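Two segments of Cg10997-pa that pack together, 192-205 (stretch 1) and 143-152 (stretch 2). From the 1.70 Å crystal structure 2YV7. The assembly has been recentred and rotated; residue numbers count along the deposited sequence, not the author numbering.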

# COMPACT_ATOMS: atom_id res chain seq x y z
N PHE A 192 -6.77 17.48 2.88
CA PHE A 192 -7.85 18.03 2.04
C PHE A 192 -9.09 18.39 2.82
O PHE A 192 -9.66 19.46 2.52
CB PHE A 192 -8.24 17.07 0.89
CG PHE A 192 -7.14 16.96 -0.14
CD1 PHE A 192 -6.96 17.96 -1.08
CD2 PHE A 192 -6.27 15.91 -0.09
CE1 PHE A 192 -5.92 17.90 -2.00
CE2 PHE A 192 -5.23 15.85 -0.99
CZ PHE A 192 -5.05 16.84 -1.95
N VAL A 193 -9.51 17.53 3.74
CA VAL A 193 -10.85 17.76 4.39
C VAL A 193 -10.79 17.71 5.91
O VAL A 193 -11.84 17.62 6.57
CB VAL A 193 -11.98 16.82 3.81
CG1 VAL A 193 -12.24 17.17 2.33
CG2 VAL A 193 -11.61 15.35 4.00
N ASP A 194 -9.61 17.89 6.48
CA ASP A 194 -9.47 17.84 7.93
C ASP A 194 -10.15 16.64 8.60
O ASP A 194 -10.81 16.77 9.67
CB ASP A 194 -10.01 19.13 8.58
CG ASP A 194 -9.50 19.33 9.99
OD1 ASP A 194 -8.39 18.78 10.39
OD2 ASP A 194 -10.24 20.07 10.71
N PHE A 195 -10.06 15.49 7.95
CA PHE A 195 -10.49 14.24 8.56
C PHE A 195 -9.40 13.66 9.38
O PHE A 195 -8.21 13.63 8.95
CB PHE A 195 -10.86 13.22 7.45
CG PHE A 195 -11.33 11.92 7.97
CD1 PHE A 195 -12.64 11.78 8.47
CD2 PHE A 195 -10.46 10.83 8.00
CE1 PHE A 195 -13.08 10.54 8.94
CE2 PHE A 195 -10.86 9.63 8.50
CZ PHE A 195 -12.15 9.44 8.96
N GLU A 196 -9.75 13.16 10.58
CA GLU A 196 -8.82 12.39 11.40
C GLU A 196 -9.47 11.15 11.89
O GLU A 196 -10.63 11.19 12.20
CB GLU A 196 -8.38 13.15 12.65
CG GLU A 196 -7.03 13.78 12.47
CD GLU A 196 -6.80 14.91 13.45
OE1 GLU A 196 -7.64 15.08 14.39
OE2 GLU A 196 -5.79 15.63 13.26
N ILE A 197 -8.68 10.08 12.01
CA ILE A 197 -9.14 8.77 12.53
C ILE A 197 -9.18 8.85 14.04
O ILE A 197 -8.18 9.15 14.68
CB ILE A 197 -8.20 7.57 12.13
CG1 ILE A 197 -8.13 7.40 10.61
CG2 ILE A 197 -8.71 6.28 12.84
CD1 ILE A 197 -7.04 6.47 10.16
N PRO A 198 -10.38 8.67 14.61
CA PRO A 198 -10.51 9.06 16.02
C PRO A 198 -9.80 8.14 16.97
O PRO A 198 -9.50 6.95 16.63
CB PRO A 198 -12.03 9.07 16.26
CG PRO A 198 -12.62 8.37 15.18
CD PRO A 198 -11.65 8.27 14.01
N THR A 199 -9.47 8.72 18.13
CA THR A 199 -8.56 8.05 19.09
C THR A 199 -9.17 6.84 19.79
O THR A 199 -8.46 5.99 20.34
CB THR A 199 -8.05 9.02 20.12
OG1 THR A 199 -9.17 9.70 20.71
CG2 THR A 199 -7.12 10.03 19.45
N HIS A 200 -10.48 6.71 19.74
CA HIS A 200 -11.14 5.60 20.41
C HIS A 200 -11.11 4.32 19.58
O HIS A 200 -11.56 3.24 20.04
CB HIS A 200 -12.56 5.97 20.83
CG HIS A 200 -13.44 6.32 19.68
ND1 HIS A 200 -14.25 5.39 19.07
CD2 HIS A 200 -13.65 7.49 19.03
CE1 HIS A 200 -14.90 5.98 18.08
NE2 HIS A 200 -14.53 7.24 18.02
N LEU A 201 -10.50 4.42 18.39
CA LEU A 201 -10.28 3.24 17.59
C LEU A 201 -8.97 2.59 18.00
O LEU A 201 -8.02 2.51 17.22
CB LEU A 201 -10.37 3.53 16.08
CG LEU A 201 -11.72 4.08 15.59
CD1 LEU A 201 -11.85 4.19 14.03
CD2 LEU A 201 -12.96 3.28 16.21
N THR A 202 -8.92 2.13 19.25
CA THR A 202 -7.67 1.65 19.83
C THR A 202 -6.96 0.54 19.05
O THR A 202 -5.73 0.61 18.89
CB THR A 202 -7.87 1.25 21.32
OG1 THR A 202 -8.36 2.41 22.02
CG2 THR A 202 -6.53 0.93 21.99
N ALA A 203 -7.70 -0.44 18.56
CA ALA A 203 -7.06 -1.63 17.88
C ALA A 203 -6.48 -1.20 16.52
O ALA A 203 -5.41 -1.69 16.07
CB ALA A 203 -8.02 -2.72 17.73
N LEU A 204 -7.19 -0.29 15.87
CA LEU A 204 -6.74 0.29 14.59
C LEU A 204 -5.48 1.13 14.77
O LEU A 204 -4.54 1.06 13.97
CB LEU A 204 -7.89 1.06 13.92
CG LEU A 204 -7.58 1.49 12.45
CD1 LEU A 204 -7.28 0.27 11.52
CD2 LEU A 204 -8.68 2.39 11.89
N TRP A 205 -5.43 1.93 15.84
CA TRP A 205 -4.25 2.77 16.06
C TRP A 205 -3.08 1.88 16.40
O TRP A 205 -1.96 2.11 15.95
CB TRP A 205 -4.56 3.83 17.14
CG TRP A 205 -5.16 5.04 16.56
CD1 TRP A 205 -6.41 5.56 16.81
CD2 TRP A 205 -4.55 5.89 15.57
NE1 TRP A 205 -6.59 6.69 16.06
CE2 TRP A 205 -5.48 6.92 15.29
CE3 TRP A 205 -3.29 5.88 14.92
CZ2 TRP A 205 -5.22 7.96 14.38
CZ3 TRP A 205 -3.01 6.91 13.96
CH2 TRP A 205 -3.98 7.94 13.72
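Stretch 2 143-152: KNNALLSHLR

A helix often packs against an irregular segment mainly through apolar contacts, with no hydrogen bond across, and these two stretches of Cg10997-pa are a compact example. Residues 143-152 are helical throughout, each turn held by backbone hydrogen bonds such as Leu148 N to Asn144 O (2.9 Å) and Arg152 N to Leu148 O (2.9 Å). Against them lies a segment that departs from helical phi/psi at Asp194, where phi is positive, runs through loop and a type I turn from Pro198 to Leu201, and enters a second helix at Thr202. From Phe195 to Leu201 the two stretches advance in the same general direction; after the turn the segment swings away from that course, and Leu204 is level with Leu151. The CA of Phe195 lies 7.1 Å from the CA of Asn144, and the CA of Leu201 lies 6.9 Å from the CA of Arg152. The surface buried is 526 Å², both sides summed.

Phe195 contributes most. Its side chain, with chi1 in the t well (-180°), reaches the first half of stretch 2, where CE1 is 3.7 Å from the backbone O of Asn144 and CE2 is 3.8 Å from CD2 of Leu147. Leu151 CD1 meets the ring at its edge, 4.3 Å from Phe195 CZ.

Leu151, the largest contributor from the helix, joins successive parts of the partner segment. Besides touching Phe195, its CD1 lies 3.8 Å from CG1 of Ile197, while its CB is 4.0 Å from CD2 of Leu204, already in the second helix. One leucine thus contacts both the extended loop and the helix that follows the turn.

Asn144 offers both its backbone O and its side chain to Phe195, with CG 3.8 Å from Phe195 CD1. Farther along, Leu148 places CD1 3.4 Å from Pro198 CD, a tight apolar contact at the start of the turn, and Leu201 CD2 rests 3.7 Å from the aliphatic CD of Arg152.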

# COMPACT_ATOMS: atom_id res chain seq x y z
N LYS A 143 -20.05 12.00 4.15
CA LYS A 143 -19.11 11.14 3.41
C LYS A 143 -17.97 10.69 4.37
O LYS A 143 -17.49 9.53 4.35
CB LYS A 143 -18.56 11.88 2.17
CG LYS A 143 -19.56 12.07 1.06
CD LYS A 143 -20.03 10.79 0.41
CE LYS A 143 -21.25 11.10 -0.52
NZ LYS A 143 -20.85 11.98 -1.66
N ASN A 144 -17.58 11.59 5.26
CA ASN A 144 -16.55 11.33 6.26
C ASN A 144 -17.01 10.20 7.12
O ASN A 144 -16.25 9.25 7.42
CB ASN A 144 -16.29 12.55 7.19
CG ASN A 144 -15.42 13.60 6.54
OD1 ASN A 144 -15.09 13.50 5.40
ND2 ASN A 144 -15.05 14.65 7.31
N ASN A 145 -18.26 10.29 7.56
CA ASN A 145 -18.78 9.30 8.49
C ASN A 145 -19.03 7.93 7.85
O ASN A 145 -19.01 6.89 8.52
CB ASN A 145 -19.96 9.90 9.27
CG ASN A 145 -19.48 10.81 10.41
OD1 ASN A 145 -19.18 10.32 11.52
ND2 ASN A 145 -19.31 12.11 10.14
N ALA A 146 -19.26 7.90 6.54
CA ALA A 146 -19.30 6.63 5.84
C ALA A 146 -17.93 5.95 5.85
O ALA A 146 -17.84 4.74 5.99
CB ALA A 146 -19.70 6.81 4.45
N LEU A 147 -16.87 6.71 5.61
CA LEU A 147 -15.53 6.10 5.75
C LEU A 147 -15.31 5.69 7.18
O LEU A 147 -14.75 4.61 7.46
CB LEU A 147 -14.45 7.11 5.36
CG LEU A 147 -13.01 6.63 5.60
CD1 LEU A 147 -12.73 5.52 4.57
CD2 LEU A 147 -12.01 7.76 5.35
N LEU A 148 -15.70 6.53 8.13
CA LEU A 148 -15.43 6.22 9.56
C LEU A 148 -16.12 4.89 9.97
O LEU A 148 -15.57 4.09 10.72
CB LEU A 148 -15.97 7.39 10.44
CG LEU A 148 -15.72 7.25 11.97
CD1 LEU A 148 -14.28 6.88 12.30
CD2 LEU A 148 -16.05 8.50 12.84
N SER A 149 -17.34 4.67 9.50
CA SER A 149 -18.08 3.45 9.85
C SER A 149 -17.29 2.19 9.41
O SER A 149 -17.30 1.15 10.10
CB SER A 149 -19.47 3.40 9.17
OG SER A 149 -20.30 4.45 9.63
N HIS A 150 -16.67 2.28 8.23
CA HIS A 150 -15.87 1.14 7.67
C HIS A 150 -14.64 0.92 8.57
O HIS A 150 -14.32 -0.21 8.89
CB HIS A 150 -15.44 1.51 6.29
CG HIS A 150 -15.03 0.34 5.45
ND1 HIS A 150 -15.25 0.31 4.10
CD2 HIS A 150 -14.46 -0.85 5.77
CE1 HIS A 150 -14.78 -0.82 3.60
NE2 HIS A 150 -14.28 -1.54 4.59
N LEU A 151 -13.96 2.01 8.97
CA LEU A 151 -12.75 1.90 9.82
C LEU A 151 -13.16 1.32 11.18
O LEU A 151 -12.38 0.65 11.84
CB LEU A 151 -12.08 3.25 10.03
CG LEU A 151 -11.54 3.97 8.78
CD1 LEU A 151 -10.94 5.35 9.02
CD2 LEU A 151 -10.44 3.00 8.13
N ARG A 152 -14.38 1.66 11.64
CA ARG A 152 -14.88 1.04 12.89
C ARG A 152 -15.00 -0.44 12.79
O ARG A 152 -14.65 -1.15 13.72
CB ARG A 152 -16.19 1.74 13.32
CG ARG A 152 -16.92 1.18 14.58
CD ARG A 152 -16.01 1.22 15.81
NE ARG A 152 -16.65 0.66 17.04
CZ ARG A 152 -17.36 1.41 17.89
NH1 ARG A 152 -17.52 2.69 17.61
NH2 ARG A 152 -17.88 0.88 19.00